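Local structure of packaging protein UL32 (Human herpesvirus 8 type M, 6XF9) at residues 127-130 with 131-135; 40-43 with 44-48; 349-352 with 353-357. The protein forms a zinc-binding pentameric ring required for herpesviral packaging and probably guides newly made capsids to nuclear replication compartments. All blocks are in the same frame, centred on the assembly; numbering follows the deposited sequence.

Contact 1 of 3, residues 127-130 with 131-135; sequences LQLH and FFVQK. With ZN (zinc ion), chain O.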
loop_
_atom_site.group_PDB
_atom_site.type_symbol
_atom_site.label_atom_id
_atom_site.label_comp_id
_atom_site.label_asym_id
_atom_site.label_seq_id
_atom_site.Cartn_x
_atom_site.Cartn_y
_atom_site.Cartn_z
ATOM N N LEU D 127 -36.899 -23.193 -4.420
ATOM C CA LEU D 127 -37.121 -23.772 -3.095
ATOM C C LEU D 127 -35.965 -23.459 -2.149
ATOM O O LEU D 127 -36.182 -23.131 -0.978
ATOM C CB LEU D 127 -37.315 -25.280 -3.214
ATOM C CG LEU D 127 -38.531 -25.700 -4.040
ATOM C CD1 LEU D 127 -38.510 -27.203 -4.288
ATOM C CD2 LEU D 127 -39.834 -25.292 -3.380
ATOM N N GLN D 128 -34.724 -23.636 -2.619
ATOM C CA GLN D 128 -33.545 -23.318 -1.810
ATOM C C GLN D 128 -33.519 -21.853 -1.383
ATOM O O GLN D 128 -33.228 -21.533 -0.226
ATOM C CB GLN D 128 -32.293 -23.628 -2.610
ATOM C CG GLN D 128 -32.014 -25.077 -2.810
ATOM C CD GLN D 128 -30.613 -25.287 -3.329
ATOM O OE1 GLN D 128 -29.653 -25.285 -2.565
ATOM N NE2 GLN D 128 -30.480 -25.412 -4.643
ATOM N N LEU D 129 -33.772 -20.940 -2.322
ATOM C CA LEU D 129 -33.734 -19.514 -2.002
ATOM C C LEU D 129 -34.823 -19.149 -0.999
ATOM O O LEU D 129 -34.586 -18.363 -0.067
ATOM C CB LEU D 129 -33.860 -18.683 -3.282
ATOM C CG LEU D 129 -32.613 -18.531 -4.170
ATOM C CD1 LEU D 129 -32.943 -17.861 -5.491
ATOM C CD2 LEU D 129 -31.573 -17.694 -3.430
ATOM N N HIS D 130 -36.034 -19.691 -1.183
ATOM C CA HIS D 130 -37.150 -19.298 -0.323
ATOM C C HIS D 130 -37.049 -19.924 1.062
ATOM O O HIS D 130 -37.203 -19.236 2.079
ATOM C CB HIS D 130 -38.482 -19.653 -0.986
ATOM C CG HIS D 130 -39.673 -19.340 -0.133
ATOM N ND1 HIS D 130 -40.195 -18.072 -0.025
ATOM C CD2 HIS D 130 -40.443 -20.137 0.648
ATOM C CE1 HIS D 130 -41.231 -18.097 0.793
ATOM N NE2 HIS D 130 -41.400 -19.336 1.220
ATOM N N PHE D 131 -36.776 -21.219 1.129
ATOM C CA PHE D 131 -36.855 -21.911 2.402
ATOM C C PHE D 131 -35.538 -21.981 3.156
ATOM O O PHE D 131 -35.561 -22.202 4.377
ATOM C CB PHE D 131 -37.382 -23.332 2.195
ATOM C CG PHE D 131 -38.845 -23.389 1.864
ATOM C CD1 PHE D 131 -39.785 -23.102 2.821
ATOM C CD2 PHE D 131 -39.272 -23.718 0.590
ATOM C CE1 PHE D 131 -41.124 -23.138 2.522
ATOM C CE2 PHE D 131 -40.607 -23.753 0.290
ATOM C CZ PHE D 131 -41.538 -23.462 1.263
ATOM N N PHE D 132 -34.391 -21.819 2.487
ATOM C CA PHE D 132 -33.120 -22.072 3.172
ATOM C C PHE D 132 -32.098 -20.948 3.080
ATOM O O PHE D 132 -31.555 -20.527 4.103
ATOM C CB PHE D 132 -32.519 -23.367 2.644
ATOM C CG PHE D 132 -33.346 -24.561 2.955
ATOM C CD1 PHE D 132 -33.214 -25.201 4.177
ATOM C CD2 PHE D 132 -34.287 -25.027 2.057
ATOM C CE1 PHE D 132 -33.981 -26.315 4.494
ATOM C CE2 PHE D 132 -35.057 -26.138 2.359
ATOM C CZ PHE D 132 -34.904 -26.779 3.587
ATOM N N VAL D 133 -31.825 -20.438 1.888
ATOM C CA VAL D 133 -30.831 -19.379 1.784
ATOM C C VAL D 133 -31.395 -18.084 2.353
ATOM O O VAL D 133 -30.856 -17.523 3.318
ATOM C CB VAL D 133 -30.372 -19.192 0.326
ATOM C CG1 VAL D 133 -29.308 -18.110 0.254
ATOM C CG2 VAL D 133 -29.879 -20.486 -0.255
ATOM N N GLN D 134 -32.519 -17.611 1.797
ATOM C CA GLN D 134 -33.041 -16.307 2.191
ATOM C C GLN D 134 -34.042 -16.367 3.338
ATOM O O GLN D 134 -34.185 -15.367 4.060
ATOM C CB GLN D 134 -33.703 -15.608 0.996
ATOM C CG GLN D 134 -32.940 -15.677 -0.328
ATOM C CD GLN D 134 -31.676 -14.815 -0.372
ATOM O OE1 GLN D 134 -31.075 -14.500 0.657
ATOM N NE2 GLN D 134 -31.263 -14.446 -1.582
ATOM N N LYS D 135 -34.694 -17.520 3.539
ATOM C CA LYS D 135 -35.681 -17.702 4.626
ATOM C C LYS D 135 -36.808 -16.662 4.643
ATOM O O LYS D 135 -36.975 -15.943 5.628
ATOM C CB LYS D 135 -34.976 -17.728 5.985
ATOM C CG LYS D 135 -33.966 -18.855 6.141
ATOM C CD LYS D 135 -33.337 -18.844 7.525
ATOM C CE LYS D 135 -32.328 -19.969 7.681
ATOM N NZ LYS D 135 -31.216 -19.860 6.696
HETATM ZN ZN ZN O . -39.763 -16.293 -0.954
#
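The backbone oxygen of Gln-128 is gripped by two amides from the widened last turn of helix 124-133. Val-133 N reaches it at 2.8 Å in a nearly straight i to i+5 bond, N-H...O angle 172°, and Phe-132 N gives the usual i to i+4 bond at 3.0 Å from above the carbonyl plane. The i to i+5 spacing marks a pi-type turn, and it recurs where Gln-134 N binds Leu-129 O at 2.9 Å. This helix end belongs to a zinc site of three cysteines and one histidine: His-130 ND1 binds the zinc ion at 2.1 Å, with Cys-52, Cys-55 and Cys-136 completing the tetrahedron, while NE2 is hydrogen-bonded to the hydroxyl of Tyr-75. Both nitrogens are thus engaged, which fixes the rotation of the imidazole.

The carbon edge of the imidazole meets Phe-131. His-130 CD2 lies 3.4 Å above the centre of the Phe-131 ring, a T-shaped stack with the planes at 90°. A phenyl suits this buried place, since its face takes a C-H edge and it adds no polar atom; Tyr-75 and Leu-78 of helix 71-83 also touch it. Beyond the helix, Lys-135 takes up positive phi. Its side chain runs extended as far as CE and bends at the last bond (chi4 60°), putting NZ 2.7 Å from Phe-132 O, a hydrogen bond in the carbonyl plane.

Contact 2 of 3, residues 40-43 with 44-48; sequences TQIH and QSLQP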
loop_
_atom_site.group_PDB
_atom_site.type_symbol
_atom_site.label_atom_id
_atom_site.label_comp_id
_atom_site.label_asym_id
_atom_site.label_seq_id
_atom_site.Cartn_x
_atom_site.Cartn_y
_atom_site.Cartn_z
ATOM N N THR D 40 -31.191 -20.881 -17.935
ATOM C CA THR D 40 -31.517 -19.463 -18.059
ATOM C C THR D 40 -32.443 -19.020 -16.936
ATOM O O THR D 40 -32.353 -17.884 -16.452
ATOM C CB THR D 40 -32.156 -19.172 -19.419
ATOM O OG1 THR D 40 -31.310 -19.645 -20.481
ATOM C CG2 THR D 40 -32.333 -17.670 -19.585
ATOM N N GLN D 41 -33.361 -19.902 -16.533
ATOM C CA GLN D 41 -34.308 -19.569 -15.472
ATOM C C GLN D 41 -33.649 -19.593 -14.100
ATOM O O GLN D 41 -33.884 -18.695 -13.283
ATOM C CB GLN D 41 -35.497 -20.534 -15.505
ATOM C CG GLN D 41 -36.707 -20.043 -14.739
ATOM C CD GLN D 41 -37.758 -21.127 -14.527
ATOM O OE1 GLN D 41 -38.277 -21.698 -15.489
ATOM N NE2 GLN D 41 -38.074 -21.416 -13.264
ATOM N N ILE D 42 -32.833 -20.614 -13.816
ATOM C CA ILE D 42 -32.125 -20.647 -12.540
ATOM C C ILE D 42 -31.251 -19.409 -12.409
ATOM O O ILE D 42 -31.220 -18.751 -11.366
ATOM C CB ILE D 42 -31.301 -21.939 -12.419
ATOM C CG1 ILE D 42 -32.222 -23.150 -12.319
ATOM C CG2 ILE D 42 -30.384 -21.876 -11.207
ATOM C CD1 ILE D 42 -31.481 -24.461 -12.305
ATOM N N HIS D 43 -30.520 -19.076 -13.472
ATOM C CA HIS D 43 -29.698 -17.873 -13.446
ATOM C C HIS D 43 -30.561 -16.633 -13.227
ATOM O O HIS D 43 -30.107 -15.648 -12.624
ATOM C CB HIS D 43 -28.897 -17.756 -14.744
ATOM C CG HIS D 43 -27.926 -16.621 -14.743
ATOM N ND1 HIS D 43 -26.569 -16.814 -14.582
ATOM C CD2 HIS D 43 -28.110 -15.282 -14.851
ATOM C CE1 HIS D 43 -25.956 -15.643 -14.593
ATOM N NE2 HIS D 43 -26.868 -14.697 -14.753
ATOM N N GLN D 44 -31.800 -16.662 -13.726
ATOM C CA GLN D 44 -32.733 -15.563 -13.500
ATOM C C GLN D 44 -33.218 -15.512 -12.062
ATOM O O GLN D 44 -33.462 -14.424 -11.528
ATOM C CB GLN D 44 -33.915 -15.670 -14.454
ATOM C CG GLN D 44 -34.788 -14.434 -14.456
ATOM C CD GLN D 44 -35.983 -14.582 -15.376
ATOM O OE1 GLN D 44 -36.565 -15.674 -15.511
ATOM N NE2 GLN D 44 -36.364 -13.471 -16.020
ATOM N N SER D 45 -33.391 -16.667 -11.424
ATOM C CA SER D 45 -33.816 -16.663 -10.029
ATOM C C SER D 45 -32.757 -16.069 -9.114
ATOM O O SER D 45 -33.099 -15.525 -8.057
ATOM C CB SER D 45 -34.156 -18.078 -9.572
ATOM O OG SER D 45 -35.239 -18.615 -10.325
ATOM N N LEU D 46 -31.477 -16.136 -9.506
ATOM C CA LEU D 46 -30.363 -15.638 -8.704
ATOM C C LEU D 46 -30.006 -14.199 -9.034
ATOM O O LEU D 46 -28.893 -13.754 -8.733
ATOM C CB LEU D 46 -29.151 -16.555 -8.873
ATOM C CG LEU D 46 -29.471 -17.920 -8.256
ATOM C CD1 LEU D 46 -28.605 -19.018 -8.821
ATOM C CD2 LEU D 46 -29.292 -17.851 -6.757
ATOM N N GLN D 47 -30.922 -13.461 -9.641
ATOM C CA GLN D 47 -30.512 -12.065 -9.685
ATOM C C GLN D 47 -31.201 -11.256 -8.587
ATOM O O GLN D 47 -32.362 -11.527 -8.241
ATOM C CB GLN D 47 -30.794 -11.462 -11.059
ATOM C CG GLN D 47 -29.779 -11.972 -12.083
ATOM C CD GLN D 47 -30.211 -11.813 -13.524
ATOM O OE1 GLN D 47 -31.370 -11.476 -13.820
ATOM N NE2 GLN D 47 -29.261 -12.028 -14.442
ATOM N N PRO D 48 -30.462 -10.332 -7.969
ATOM C CA PRO D 48 -30.916 -9.742 -6.697
ATOM C C PRO D 48 -32.254 -9.003 -6.759
ATOM O O PRO D 48 -32.887 -8.805 -5.707
ATOM C CB PRO D 48 -29.761 -8.803 -6.329
ATOM C CG PRO D 48 -28.563 -9.487 -6.919
ATOM C CD PRO D 48 -29.036 -10.082 -8.215
#
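His-43, Gln-44 and Gln-41 bury the most surface in this contact, which forms the C-terminal end of helix 37-45 and the turn that leaves it. The imidazole of His-43 has CG anti to the backbone N (chi1 -174°), which brings the far end of the ring beside Gln-47, although the side chain sets out away from that segment. There NE2 of Gln-47 lies at the ring edge, near its plane and 3.5 Å from His-43 CD2, with the amide plane turned 86° from the ring. Because the two groups stand almost square to each other, this is an approach of one amide nitrogen to an edge and not a stack. Gln-47 CG lies 3.7 Å from His-43 O. Helix 145-164 supplies Arg-160 and Thr-164 against His-43.

Gln-44 does its packing with the root of its side chain: CB sits 3.2 Å from Gln-41 O, and the rest of the chain runs extended, as befits a polar residue on an exposed flank. Its amide N bonds Thr-40 O at 3.0 Å from well above the carbonyl plane. Gln-41, by contrast, is buried, and a primary amide suits it because both polar atoms of the amide find partners: OE1 takes Gly-120 N and NE2 gives to Arg-121 O. The carbonyl of Gln-41 receives Ser-45 N at 2.8 Å, and the hydroxyl of Ser-45 is hydrogen-bonded to Asp-126.

Leu-46 is the first residue to leave helical geometry. Its N still bonds Ile-42 O at 3.2 Å and reaches weakly to His-43 O, the tightening common at a helix end. On the apolar side, facing Ile-125 of helix 124-133, Ile-42 CG2 and Leu-46 CD1 lie side by side at 4.1 Å.

Contact 3 of 3, residues 349-352 with 353-357; sequences PLLR and ELIRG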
loop_
_atom_site.group_PDB
_atom_site.type_symbol
_atom_site.label_atom_id
_atom_site.label_comp_id
_atom_site.label_asym_id
_atom_site.label_seq_id
_atom_site.Cartn_x
_atom_site.Cartn_y
_atom_site.Cartn_z
ATOM N N PRO D 349 -28.537 -50.144 10.621
ATOM C CA PRO D 349 -27.277 -50.530 9.969
ATOM C C PRO D 349 -27.033 -49.857 8.624
ATOM O O PRO D 349 -25.898 -49.896 8.146
ATOM C CB PRO D 349 -27.411 -52.049 9.826
ATOM C CG PRO D 349 -28.879 -52.278 9.739
ATOM C CD PRO D 349 -29.529 -51.232 10.599
ATOM N N LEU D 350 -28.046 -49.295 7.960
ATOM C CA LEU D 350 -27.774 -48.581 6.710
ATOM C C LEU D 350 -26.982 -47.302 6.978
ATOM O O LEU D 350 -25.917 -47.082 6.389
ATOM C CB LEU D 350 -29.075 -48.259 5.969
ATOM C CG LEU D 350 -28.866 -47.566 4.621
ATOM C CD1 LEU D 350 -28.055 -48.435 3.679
ATOM C CD2 LEU D 350 -30.175 -47.175 3.979
ATOM N N LEU D 351 -27.470 -46.463 7.896
ATOM C CA LEU D 351 -26.735 -45.255 8.242
ATOM C C LEU D 351 -25.334 -45.597 8.699
ATOM O O LEU D 351 -24.359 -44.986 8.249
ATOM C CB LEU D 351 -27.458 -44.505 9.356
ATOM C CG LEU D 351 -26.728 -43.282 9.891
ATOM C CD1 LEU D 351 -26.631 -42.238 8.791
ATOM C CD2 LEU D 351 -27.451 -42.738 11.106
ATOM N N ARG D 352 -25.212 -46.623 9.535
ATOM C CA ARG D 352 -23.909 -47.039 10.035
ATOM C C ARG D 352 -22.977 -47.425 8.896
ATOM O O ARG D 352 -21.814 -47.012 8.865
ATOM C CB ARG D 352 -24.118 -48.170 11.028
ATOM C CG ARG D 352 -22.925 -48.733 11.711
ATOM C CD ARG D 352 -23.476 -49.860 12.544
ATOM N NE ARG D 352 -22.469 -50.702 13.154
ATOM C CZ ARG D 352 -22.569 -51.179 14.391
ATOM N NH1 ARG D 352 -21.615 -51.964 14.893
ATOM N NH2 ARG D 352 -23.623 -50.846 15.135
ATOM N N GLU D 353 -23.469 -48.213 7.940
ATOM C CA GLU D 353 -22.617 -48.630 6.828
ATOM C C GLU D 353 -22.280 -47.474 5.891
ATOM O O GLU D 353 -21.196 -47.460 5.302
ATOM C CB GLU D 353 -23.261 -49.794 6.078
ATOM C CG GLU D 353 -22.439 -50.302 4.911
ATOM C CD GLU D 353 -22.980 -51.596 4.351
ATOM O OE1 GLU D 353 -24.078 -52.012 4.801
ATOM O OE2 GLU D 353 -22.323 -52.178 3.449
ATOM N N LEU D 354 -23.194 -46.520 5.708
ATOM C CA LEU D 354 -22.891 -45.366 4.865
ATOM C C LEU D 354 -21.757 -44.545 5.473
ATOM O O LEU D 354 -20.791 -44.198 4.782
ATOM C CB LEU D 354 -24.144 -44.512 4.664
ATOM C CG LEU D 354 -24.148 -43.447 3.570
ATOM C CD1 LEU D 354 -25.587 -43.052 3.291
ATOM C CD2 LEU D 354 -23.326 -42.201 3.947
ATOM N N ILE D 355 -21.891 -44.189 6.758
ATOM C CA ILE D 355 -20.871 -43.402 7.449
ATOM C C ILE D 355 -19.519 -44.103 7.376
ATOM O O ILE D 355 -18.491 -43.479 7.093
ATOM C CB ILE D 355 -21.308 -43.126 8.900
ATOM C CG1 ILE D 355 -22.527 -42.187 8.924
ATOM C CG2 ILE D 355 -20.160 -42.559 9.728
ATOM C CD1 ILE D 355 -23.088 -41.936 10.327
ATOM N N ARG D 356 -19.499 -45.411 7.632
ATOM C CA ARG D 356 -18.250 -46.171 7.613
ATOM C C ARG D 356 -17.685 -46.348 6.217
ATOM O O ARG D 356 -16.505 -46.680 6.079
ATOM C CB ARG D 356 -18.464 -47.525 8.269
ATOM C CG ARG D 356 -18.843 -47.368 9.723
ATOM C CD ARG D 356 -18.926 -48.700 10.404
ATOM N NE ARG D 356 -17.659 -49.414 10.296
ATOM C CZ ARG D 356 -17.518 -50.710 10.540
ATOM N NH1 ARG D 356 -18.572 -51.423 10.929
ATOM N NH2 ARG D 356 -16.325 -51.286 10.424
ATOM N N GLY D 357 -18.515 -46.208 5.184
ATOM C CA GLY D 357 -18.026 -46.260 3.817
ATOM C C GLY D 357 -17.450 -44.955 3.311
ATOM O O GLY D 357 -16.711 -44.961 2.321
#
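The guanidinium groups of Arg-352 and Arg-356, one helical turn apart, approach without stacking. Arg-356 NH1 lies close to the plane of the Arg-352 group, off its edge on the NE side and 4.5 Å from Arg-352 NE; neither group covers a face of the other, and their planes are turned by about 54°. Two like charges this close should repel somewhat. Arg-356 is held by two carbonyl oxygens, NH1 giving to Pro-340 O and NH2 to Leu-337 O, Arg-352 by a weak bond from NH2 to Val-346 O. Arginine fits here because its long chain carries the charge away from the helix while its methylenes stay behind: Arg-356 CG rests 3.1 Å from Arg-352 O, and a bend at chi3 turns the guanidinium off the line of the chain.

The backbone is a regular alpha-helix, 349-357. Proline suits its first turn, where no earlier helical carbonyl needs its missing N-H, and Pro-349 O accepts Glu-353 N at 3.0 Å. Two residues on, Ile-355 N points almost exactly at Leu-351 O, at 3.0 Å with an N-H...O angle of 179°. On the buried side Leu-351 and Ile-355 meet through their CD1 methyls, 3.9 Å apart. With CG1 beside its own backbone N (chi1 -68°), Ile-355 lays that carbon 3.4 Å from Leu-351 O.

This apolar flank rests on several helices. Leu-350, Leu-351 and Leu-354 touch Leu-225 of helix 225-235, Leu-351 and Leu-354 meet Cys-301 of helix 297-304, and Ile-355 packs on Leu-312 and Leu-315 of helix 308-321.

How the contacts relate
Contact 1 is the buried one, about 9 Å from the chain's centre to its own. Contact 2, a helix end with its exit loop, and contact 3, a short helix, are partly buried, with centres about 19 and 21 Å out, on opposite sides of the chain's centre. Contacts 1 and 2 adjoin: Leu-129 CD1 packs 3.5 Å from Ser-45 O, so the end of helix 37-45 flanks the helix that supplies a zinc ligand. Contact 3 touches neither and lies nearer another zinc site, that of Cys-296 and His-366. Chemistry follows place: metal and aromatic rings at the core, glutamine amides at the end of a helix, and two neighbouring arginines on one side of a regular helix with leucine and isoleucine on another.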